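Carbohydrate binding protein, putative, cbp2D (Cellvibrio japonicus, PDB 7B21) appears to carry electrons as a c-type cytochrome, the X183 domain of Cbp2D, a larger protein linked to the reduction of lytic polysaccharide monooxygenases. Local coordinates at residues 11-16 against 76-81. Residues are numbered along the deposited sequence; the frame is centred on the assembly and turned at random. Where two conformers were deposited one is given.
Sequences ANLWNT and GQCAAD
At the carboxylate of Asp81, methyl CD1 of Leu13 lies almost level with the carboxylate plane, not over a face; it sits 3.8 Å from Asp81 OD2 and 3.9 Å from Asp81 CB, the two side chains lying aslant. Within its own helix, Gln77 NE2 reaches Asp81 OD1 across one turn in a fairly straight bond of 2.9 Å. The amide keeps this bond in its own plane but comes from above the carboxylate, 45° out of plane. Asp6 N also donates to OD1 and Arg9 forms a salt bridge to OD2, so the buried acid is held at both oxygens and tied to the chain around the start of helix 7-16. The indole of Trp14 does not reach 76-81; it packs further along the same helix on Ile82 and Ile86, touches the heme, meets Trp89 edge-to-face, and bonds through NE1 to Gly24 O. Helices 7-16 and 76-86 form the packed N- and C-terminal helix pair of the cytochrome c fold, beside the heme, covalently held by Cys19 and Cys22, with His23 and Met66 as axial ligands of its iron. Leu13 spans the gap here, where Leu13 CA and Cys78 CA stand 7.0 Å apart. With CG beside its backbone N (chi1 -70°) and the chain then extended, CD1 arrives 3.9 Å from Cys78 CA. Cys78 SG, a looser apolar touch on the same methyl, forms a disulfide with Cys74 that ties helix 76-86 to the loop leading into it.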
loop_
_atom_site.group_PDB
_atom_site.type_symbol
_atom_site.label_atom_id
_atom_site.label_comp_id
_atom_site.label_asym_id
_atom_site.label_seq_id
_atom_site.Cartn_x
_atom_site.Cartn_y
_atom_site.Cartn_z
ATOM N N ALA A 11 8.872 -3.436 -0.377
ATOM C CA ALA A 11 9.043 -3.350 -1.841
ATOM C C ALA A 11 8.751 -4.729 -2.454
ATOM O O ALA A 11 8.215 -4.808 -3.571
ATOM C CB ALA A 11 10.431 -2.885 -2.192
ATOM N N ASN A 12 9.117 -5.809 -1.775
ATOM C CA ASN A 12 8.862 -7.180 -2.245
ATOM C C ASN A 12 7.391 -7.542 -2.049
ATOM O O ASN A 12 6.751 -8.118 -2.957
ATOM C CB ASN A 12 9.721 -8.181 -1.483
ATOM C CG ASN A 12 9.358 -9.580 -1.901
ATOM O OD1 ASN A 12 9.466 -9.889 -3.078
ATOM N ND2 ASN A 12 8.884 -10.387 -0.957
ATOM N N LEU A 13 6.865 -7.250 -0.866
ATOM C CA LEU A 13 5.450 -7.577 -0.572
ATOM C C LEU A 13 4.504 -6.810 -1.496
ATOM O O LEU A 13 3.420 -7.316 -1.802
ATOM C CB LEU A 13 5.154 -7.256 0.892
ATOM C CG LEU A 13 5.819 -8.185 1.894
ATOM C CD1 LEU A 13 5.844 -7.549 3.278
ATOM C CD2 LEU A 13 5.087 -9.533 1.933
ATOM N N TRP A 14 4.894 -5.646 -1.949
ATOM C CA TRP A 14 4.117 -4.880 -2.907
ATOM C C TRP A 14 3.765 -5.753 -4.107
ATOM O O TRP A 14 2.670 -5.627 -4.694
ATOM C CB TRP A 14 4.950 -3.673 -3.322
ATOM C CG TRP A 14 4.303 -2.843 -4.360
ATOM C CD1 TRP A 14 4.564 -2.851 -5.697
ATOM C CD2 TRP A 14 3.186 -1.955 -4.174
ATOM N NE1 TRP A 14 3.687 -2.029 -6.349
ATOM C CE2 TRP A 14 2.847 -1.462 -5.432
ATOM C CE3 TRP A 14 2.484 -1.512 -3.049
ATOM C CZ2 TRP A 14 1.781 -0.592 -5.602
ATOM C CZ3 TRP A 14 1.436 -0.640 -3.217
ATOM C CH2 TRP A 14 1.067 -0.223 -4.491
ATOM N N ASN A 15 4.734 -6.569 -4.539
ATOM C CA ASN A 15 4.515 -7.490 -5.658
ATOM C C ASN A 15 3.808 -8.763 -5.194
ATOM O O ASN A 15 2.822 -9.165 -5.822
ATOM C CB ASN A 15 5.845 -7.813 -6.312
ATOM C CG ASN A 15 6.531 -6.594 -6.873
ATOM O OD1 ASN A 15 7.736 -6.350 -6.640
ATOM N ND2 ASN A 15 5.808 -5.831 -7.608
ATOM N N THR A 16 4.322 -9.423 -4.172
ATOM C CA THR A 16 3.796 -10.745 -3.823
ATOM C C THR A 16 2.371 -10.681 -3.284
ATOM O O THR A 16 1.650 -11.650 -3.397
ATOM C CB THR A 16 4.732 -11.490 -2.870
ATOM O OG1 THR A 16 4.757 -10.793 -1.625
ATOM C CG2 THR A 16 6.134 -11.673 -3.439
ATOM N N GLY A 76 -0.851 -6.756 9.840
ATOM C CA GLY A 76 0.315 -6.856 10.730
ATOM C C GLY A 76 1.587 -6.368 10.075
ATOM O O GLY A 76 1.659 -5.260 9.561
ATOM N N GLN A 77 2.629 -7.203 10.138
ATOM C CA GLN A 77 3.938 -6.787 9.622
ATOM C C GLN A 77 3.903 -6.519 8.112
ATOM O O GLN A 77 4.618 -5.627 7.653
ATOM C CB GLN A 77 5.003 -7.826 9.984
ATOM C CG GLN A 77 6.420 -7.337 9.789
ATOM C CD GLN A 77 6.851 -6.249 10.733
ATOM O OE1 GLN A 77 6.817 -6.413 11.957
ATOM N NE2 GLN A 77 7.302 -5.122 10.198
ATOM N N CYS A 78 3.136 -7.294 7.362
ATOM C CA CYS A 78 2.999 -7.036 5.910
ATOM C C CYS A 78 2.560 -5.603 5.703
ATOM O O CYS A 78 3.123 -4.864 4.878
ATOM C CB CYS A 78 1.982 -8.007 5.319
ATOM S SG CYS A 78 1.601 -7.670 3.577
ATOM N N ALA A 79 1.527 -5.182 6.424
ATOM C CA ALA A 79 0.960 -3.846 6.262
ATOM C C ALA A 79 1.964 -2.777 6.707
ATOM O O ALA A 79 2.084 -1.735 6.048
ATOM C CB ALA A 79 -0.352 -3.754 7.009
ATOM N N ALA A 80 2.661 -3.026 7.806
ATOM C CA ALA A 80 3.690 -2.094 8.262
ATOM C C ALA A 80 4.807 -1.935 7.225
ATOM O O ALA A 80 5.280 -0.842 6.971
ATOM C CB ALA A 80 4.235 -2.547 9.593
ATOM N N ASP A 81 5.257 -3.059 6.678
ATOM C CA ASP A 81 6.345 -3.033 5.696
ATOM C C ASP A 81 5.910 -2.290 4.445
ATOM O O ASP A 81 6.669 -1.476 3.888
ATOM C CB ASP A 81 6.794 -4.451 5.375
ATOM C CG ASP A 81 7.545 -5.174 6.472
ATOM O OD1 ASP A 81 7.953 -4.522 7.466
ATOM O OD2 ASP A 81 7.768 -6.366 6.298
#